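Local coordinates for protein of unknown function, DUF964 (Geobacillus stearothermophilus, PDB 2OEQ), which is of unknown function but, as a helical member of the YlbF/YmcA family, may act in the control of competence regulator ComK, at residues R30-V35 with A87-L92; E39-M44 with N83-R88. One frame throughout, in Å; residues are numbered along the deposited sequence.

Contact 1: residues R30-V35 with A87-L92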
loop_
_atom_site.group_PDB
_atom_site.type_symbol
_atom_site.label_atom_id
_atom_site.label_comp_id
_atom_site.label_asym_id
_atom_site.label_seq_id
_atom_site.Cartn_x
_atom_site.Cartn_y
_atom_site.Cartn_z
ATOM N N ARG C 30 15.328 -15.804 19.886
ATOM C CA ARG C 30 15.280 -16.369 21.230
ATOM C C ARG C 30 14.019 -15.960 21.981
ATOM O O ARG C 30 13.502 -16.728 22.785
ATOM C CB ARG C 30 16.516 -15.985 22.035
ATOM C CG ARG C 30 17.667 -16.936 21.808
ATOM C CD ARG C 30 18.888 -16.593 22.653
ATOM N NE ARG C 30 19.783 -15.641 21.993
ATOM C CZ ARG C 30 19.916 -14.360 22.339
ATOM N NH1 ARG C 30 19.207 -13.842 23.352
ATOM N NH2 ARG C 30 20.771 -13.592 21.672
ATOM N N ALA C 31 13.508 -14.759 21.722
ATOM C CA ALA C 31 12.289 -14.329 22.407
ATOM C C ALA C 31 11.176 -15.306 22.058
ATOM O O ALA C 31 10.460 -15.756 22.943
ATOM C CB ALA C 31 11.910 -12.940 22.000
ATOM N N TYR C 32 11.043 -15.631 20.765
ATOM C CA TYR C 32 10.049 -16.601 20.289
ATOM C C TYR C 32 10.268 -17.930 21.026
ATOM O O TYR C 32 9.344 -18.483 21.621
ATOM C CB TYR C 32 10.186 -16.839 18.786
ATOM C CG TYR C 32 9.402 -15.886 17.916
ATOM C CD1 TYR C 32 9.932 -14.663 17.527
ATOM C CD2 TYR C 32 8.128 -16.220 17.461
ATOM C CE1 TYR C 32 9.215 -13.796 16.701
ATOM C CE2 TYR C 32 7.401 -15.366 16.640
ATOM C CZ TYR C 32 7.949 -14.154 16.261
ATOM O OH TYR C 32 7.236 -13.305 15.438
ATOM N N GLU C 33 11.511 -18.416 20.997
ATOM C CA GLU C 33 11.895 -19.662 21.665
ATOM C C GLU C 33 11.289 -19.736 23.080
ATOM O O GLU C 33 10.810 -20.785 23.510
ATOM C CB GLU C 33 13.430 -19.759 21.746
ATOM C CG GLU C 33 14.072 -20.887 20.934
ATOM C CD GLU C 33 13.789 -20.792 19.445
ATOM O OE1 GLU C 33 12.659 -21.131 19.023
ATOM O OE2 GLU C 33 14.696 -20.373 18.694
ATOM N N ASP C 34 11.322 -18.613 23.796
ATOM C CA ASP C 34 10.778 -18.539 25.147
ATOM C C ASP C 34 9.293 -18.831 25.171
ATOM O O ASP C 34 8.854 -19.896 25.572
ATOM C CB ASP C 34 10.985 -17.145 25.726
ATOM C CG ASP C 34 12.305 -16.996 26.414
ATOM O OD1 ASP C 34 12.600 -15.869 26.873
ATOM O OD2 ASP C 34 13.037 -18.002 26.497
ATOM N N VAL C 35 8.529 -17.842 24.748
ATOM C CA VAL C 35 7.095 -17.948 24.716
ATOM C C VAL C 35 6.650 -19.239 24.037
ATOM O O VAL C 35 5.494 -19.623 24.124
ATOM C CB VAL C 35 6.523 -16.736 23.996
ATOM C CG1 VAL C 35 7.478 -16.372 22.900
ATOM C CG2 VAL C 35 5.123 -17.038 23.426
ATOM N N ALA C 87 5.220 -10.375 26.220
ATOM C CA ALA C 87 5.505 -8.957 26.029
ATOM C C ALA C 87 6.870 -8.800 25.384
ATOM O O ALA C 87 6.995 -8.226 24.313
ATOM C CB ALA C 87 5.481 -8.244 27.348
ATOM N N ARG C 88 7.899 -9.308 26.042
ATOM C CA ARG C 88 9.229 -9.209 25.482
ATOM C C ARG C 88 9.087 -9.489 23.975
ATOM O O ARG C 88 9.440 -8.665 23.119
ATOM C CB ARG C 88 10.142 -10.239 26.151
ATOM C CG ARG C 88 11.563 -10.222 25.651
ATOM C CD ARG C 88 12.441 -11.213 26.410
ATOM N NE ARG C 88 13.767 -11.337 25.802
ATOM C CZ ARG C 88 14.590 -10.312 25.563
ATOM N NH1 ARG C 88 15.778 -10.532 24.998
ATOM N NH2 ARG C 88 14.232 -9.067 25.887
ATOM N N LEU C 89 8.535 -10.648 23.660
ATOM C CA LEU C 89 8.363 -11.021 22.281
ATOM C C LEU C 89 7.600 -9.949 21.506
ATOM O O LEU C 89 8.126 -9.345 20.568
ATOM C CB LEU C 89 7.624 -12.335 22.208
ATOM C CG LEU C 89 7.206 -12.777 20.805
ATOM C CD1 LEU C 89 8.420 -12.938 19.928
ATOM C CD2 LEU C 89 6.446 -14.103 20.883
HETATM N N MSE C 90 6.356 -9.719 21.907
HETATM C CA MSE C 90 5.496 -8.733 21.264
HETATM C C MSE C 90 6.213 -7.416 20.976
HETATM O O MSE C 90 5.858 -6.693 20.052
HETATM C CB MSE C 90 4.271 -8.467 22.146
HETATM C CG MSE C 90 2.931 -8.726 21.484
HETATM SE SE MSE C 90 1.607 -9.136 22.818
HETATM C CE MSE C 90 1.627 -11.051 22.609
ATOM N N ALA C 91 7.223 -7.095 21.761
ATOM C CA ALA C 91 7.933 -5.860 21.538
ATOM C C ALA C 91 9.044 -6.106 20.536
ATOM O O ALA C 91 8.951 -5.631 19.402
ATOM C CB ALA C 91 8.484 -5.356 22.814
ATOM N N LEU C 92 10.093 -6.836 20.931
ATOM C CA LEU C 92 11.169 -7.117 19.985
ATOM C C LEU C 92 10.548 -7.279 18.594
ATOM O O LEU C 92 10.988 -6.686 17.613
ATOM C CB LEU C 92 11.889 -8.411 20.355
ATOM C CG LEU C 92 12.693 -8.378 21.654
ATOM C CD1 LEU C 92 13.697 -9.570 21.756
ATOM C CD2 LEU C 92 13.422 -7.032 21.678
#
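Leu89 reaches across from helix 84-107 and places one methyl branch on Tyr32 and the other on Val35. Its CG stands anti to the backbone N (chi1 172°), which puts CG, the point where the chain forks, on the side of helix 23-37. Leu89 CD1 lies over one face of the Tyr32 ring, 3.5 Å from the ring centroid and displaced toward the ring's own CD1 and CE1. This is a CH-pi contact, with the two side chains crossing at about a right angle. Leu89 CD2 takes the other direction and meets CG1 of Val35, whose side chain is likewise turned across that of Leu89. A forked leucine suits this place because a single residue can pack on two side chains about one helical turn apart on the facing helix.

Ala31 lies where the backbones come nearest, its CA 5.1 Å from that of Leu89. Its lone methyl lets the helices close up: CB rests against CA of Leu89, and 3.8 Å away it meets CD1 of Leu92, one turn further on. That same Leu92 CD1 also sits over the centre of the Arg88 guanidinium face, on its own helix.

Phe45 of helix 39-60 packs on both Val35 and Leu89, while Phe118 of a second subunit meets the Tyr32 ring edge-to-face. An alanine in place of Tyr32 would probably leave Leu89 CD1 without the flat surface it packs on and deprive that phenylalanine of its aromatic partner at the subunit interface.

The segment axes approach to 8.8 Å with their directions 148° apart. Largely buried, mostly apolar side chains meeting between two such roughly antiparallel helices are characteristic of an all-alpha helix bundle.

Contact 2: residues E39-M44 with N83-R88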
loop_
_atom_site.group_PDB
_atom_site.type_symbol
_atom_site.label_atom_id
_atom_site.label_comp_id
_atom_site.label_asym_id
_atom_site.label_seq_id
_atom_site.Cartn_x
_atom_site.Cartn_y
_atom_site.Cartn_z
ATOM N N GLU C 39 4.659 -23.339 28.540
ATOM C CA GLU C 39 3.294 -23.749 28.288
ATOM C C GLU C 39 2.266 -22.647 28.553
ATOM O O GLU C 39 1.257 -22.569 27.856
ATOM C CB GLU C 39 2.940 -24.998 29.098
ATOM C CG GLU C 39 1.573 -25.566 28.737
ATOM C CD GLU C 39 1.418 -27.022 29.115
ATOM O OE1 GLU C 39 2.192 -27.852 28.592
ATOM O OE2 GLU C 39 0.522 -27.334 29.931
ATOM N N THR C 40 2.527 -21.789 29.535
ATOM C CA THR C 40 1.601 -20.706 29.876
ATOM C C THR C 40 1.527 -19.620 28.800
ATOM O O THR C 40 0.464 -19.353 28.231
ATOM C CB THR C 40 2.010 -20.042 31.197
ATOM O OG1 THR C 40 3.010 -20.845 31.848
ATOM C CG2 THR C 40 0.797 -19.877 32.108
ATOM N N ALA C 41 2.665 -18.988 28.532
ATOM C CA ALA C 41 2.724 -17.931 27.530
ATOM C C ALA C 41 2.440 -18.456 26.125
ATOM O O ALA C 41 2.018 -17.698 25.259
ATOM C CB ALA C 41 4.092 -17.237 27.567
ATOM N N TYR C 42 2.658 -19.745 25.893
ATOM C CA TYR C 42 2.412 -20.278 24.573
ATOM C C TYR C 42 0.946 -20.397 24.261
ATOM O O TYR C 42 0.529 -20.164 23.124
ATOM C CB TYR C 42 3.040 -21.646 24.366
ATOM C CG TYR C 42 2.931 -22.046 22.918
ATOM C CD1 TYR C 42 3.811 -21.546 21.975
ATOM C CD2 TYR C 42 1.885 -22.834 22.470
ATOM C CE1 TYR C 42 3.653 -21.806 20.620
ATOM C CE2 TYR C 42 1.714 -23.107 21.117
ATOM C CZ TYR C 42 2.601 -22.590 20.194
ATOM O OH TYR C 42 2.434 -22.861 18.844
ATOM N N ARG C 43 0.156 -20.784 25.254
ATOM C CA ARG C 43 -1.261 -20.937 25.014
ATOM C C ARG C 43 -1.868 -19.596 24.660
ATOM O O ARG C 43 -2.617 -19.480 23.685
ATOM C CB ARG C 43 -1.955 -21.544 26.232
ATOM C CG ARG C 43 -2.096 -23.057 26.145
ATOM C CD ARG C 43 -2.782 -23.630 27.376
ATOM N NE ARG C 43 -3.208 -25.019 27.189
ATOM C CZ ARG C 43 -4.195 -25.401 26.379
ATOM N NH1 ARG C 43 -4.516 -26.688 26.275
ATOM N NH2 ARG C 43 -4.863 -24.500 25.669
HETATM N N MSE C 44 -1.526 -18.571 25.433
HETATM C CA MSE C 44 -2.067 -17.244 25.195
HETATM C C MSE C 44 -1.632 -16.725 23.853
HETATM O O MSE C 44 -2.401 -16.092 23.120
HETATM C CB MSE C 44 -1.591 -16.288 26.259
HETATM C CG MSE C 44 -2.060 -16.632 27.614
HETATM SE SE MSE C 44 -1.777 -15.060 28.584
HETATM C CE MSE C 44 -0.543 -15.736 29.940
ATOM N N ASN C 83 1.282 -10.670 30.164
ATOM C CA ASN C 83 2.260 -11.734 30.325
ATOM C C ASN C 83 3.670 -11.181 30.122
ATOM O O ASN C 83 3.845 -10.177 29.449
ATOM C CB ASN C 83 1.977 -12.865 29.347
ATOM C CG ASN C 83 2.943 -14.019 29.505
ATOM O OD1 ASN C 83 4.009 -14.041 28.896
ATOM N ND2 ASN C 83 2.577 -14.987 30.335
ATOM N N GLU C 84 4.675 -11.821 30.712
ATOM C CA GLU C 84 6.021 -11.326 30.569
ATOM C C GLU C 84 6.681 -11.830 29.308
ATOM O O GLU C 84 7.061 -11.032 28.456
ATOM C CB GLU C 84 6.859 -11.687 31.786
ATOM C CG GLU C 84 6.919 -10.570 32.805
ATOM C CD GLU C 84 7.642 -10.966 34.070
ATOM O OE1 GLU C 84 8.801 -11.425 33.977
ATOM O OE2 GLU C 84 7.051 -10.810 35.161
ATOM N N LYS C 85 6.823 -13.145 29.180
ATOM C CA LYS C 85 7.447 -13.731 27.996
ATOM C C LYS C 85 6.854 -13.101 26.729
ATOM O O LYS C 85 7.576 -12.563 25.883
ATOM C CB LYS C 85 7.183 -15.232 27.959
ATOM C CG LYS C 85 7.611 -15.992 29.188
ATOM C CD LYS C 85 9.100 -16.175 29.231
ATOM C CE LYS C 85 9.466 -17.255 30.230
ATOM N NZ LYS C 85 8.828 -18.546 29.855
ATOM N N LEU C 86 5.529 -13.182 26.615
ATOM C CA LEU C 86 4.807 -12.642 25.483
ATOM C C LEU C 86 5.093 -11.192 25.183
ATOM O O LEU C 86 5.186 -10.809 24.023
ATOM C CB LEU C 86 3.322 -12.813 25.689
ATOM C CG LEU C 86 2.845 -14.186 25.253
ATOM C CD1 LEU C 86 1.400 -14.354 25.669
ATOM C CD2 LEU C 86 3.002 -14.332 23.732
ATOM N N ALA C 87 5.220 -10.375 26.220
ATOM C CA ALA C 87 5.505 -8.957 26.029
ATOM C C ALA C 87 6.870 -8.800 25.384
ATOM O O ALA C 87 6.995 -8.226 24.313
ATOM C CB ALA C 87 5.481 -8.244 27.348
ATOM N N ARG C 88 7.899 -9.308 26.042
ATOM C CA ARG C 88 9.229 -9.209 25.482
ATOM C C ARG C 88 9.087 -9.489 23.975
ATOM O O ARG C 88 9.440 -8.665 23.119
ATOM C CB ARG C 88 10.142 -10.239 26.151
ATOM C CG ARG C 88 11.563 -10.222 25.651
ATOM C CD ARG C 88 12.441 -11.213 26.410
ATOM N NE ARG C 88 13.767 -11.337 25.802
ATOM C CZ ARG C 88 14.590 -10.312 25.563
ATOM N NH1 ARG C 88 15.778 -10.532 24.998
ATOM N NH2 ARG C 88 14.232 -9.067 25.887
#
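Ala41 and Met44, on the first turns of helix 39-60, pack against Asn83 and Leu86, where Asn83 is the N-cap of helix 84-107. The denser part centres on Ala41 and Leu86. Leu86 CD1 lies 3.6 Å from CB of Met44 and also touches the carbonyl O of Ala41, while its CG faces the Ala41 methyl at 4.0 Å. Alanine suits this place because its short side chain lets Leu86 reach the backbone of helix 39-60, with Asn83 OD1 resting against the methyl. Helix 23-37 flanks Leu86 as well.

Toward the solvent side the contact thins out. Lys85 gives mainly its CB, 3.7 Å from CB of Ala41, and its chain then bends at chi2 (-76°), turning CD off the line of CB and CG. Its NZ makes a long, weak ion pair with Asp38, which also accepts a hydrogen bond from Thr40 OG1. Lysine fits such an edge, since its aliphatic root can pack while its charged end stays near the surface.

Met44, present as selenomethionine, crosses Asn83 obliquely, and its CE lies beside the amide ND2. The other amide atom does the capping: OD1 of Asn83 accepts from Leu86 N at 2.9 Å, with an N-H...O angle of 165° and the donor in the carbonyl plane.

The two contacts lie with their centres about 8 Å apart, on the same side of the chain's centre. Both use the start of helix 84-107: contact 2 takes its N-cap and first turn, contact 1 the next turns, and their segments overlap at Ala87 and Arg88. Their other halves follow each other in sequence, on helix 23-37 and then helix 39-60. One late helix is therefore packed against two successive earlier ones, roughly antiparallel to the first and steeply inclined to the second. Val35 bridges the two contacts, its CG2 lying 3.5 Å from CD2 of Leu86. Together they form a continuous patch at the junction of three helices.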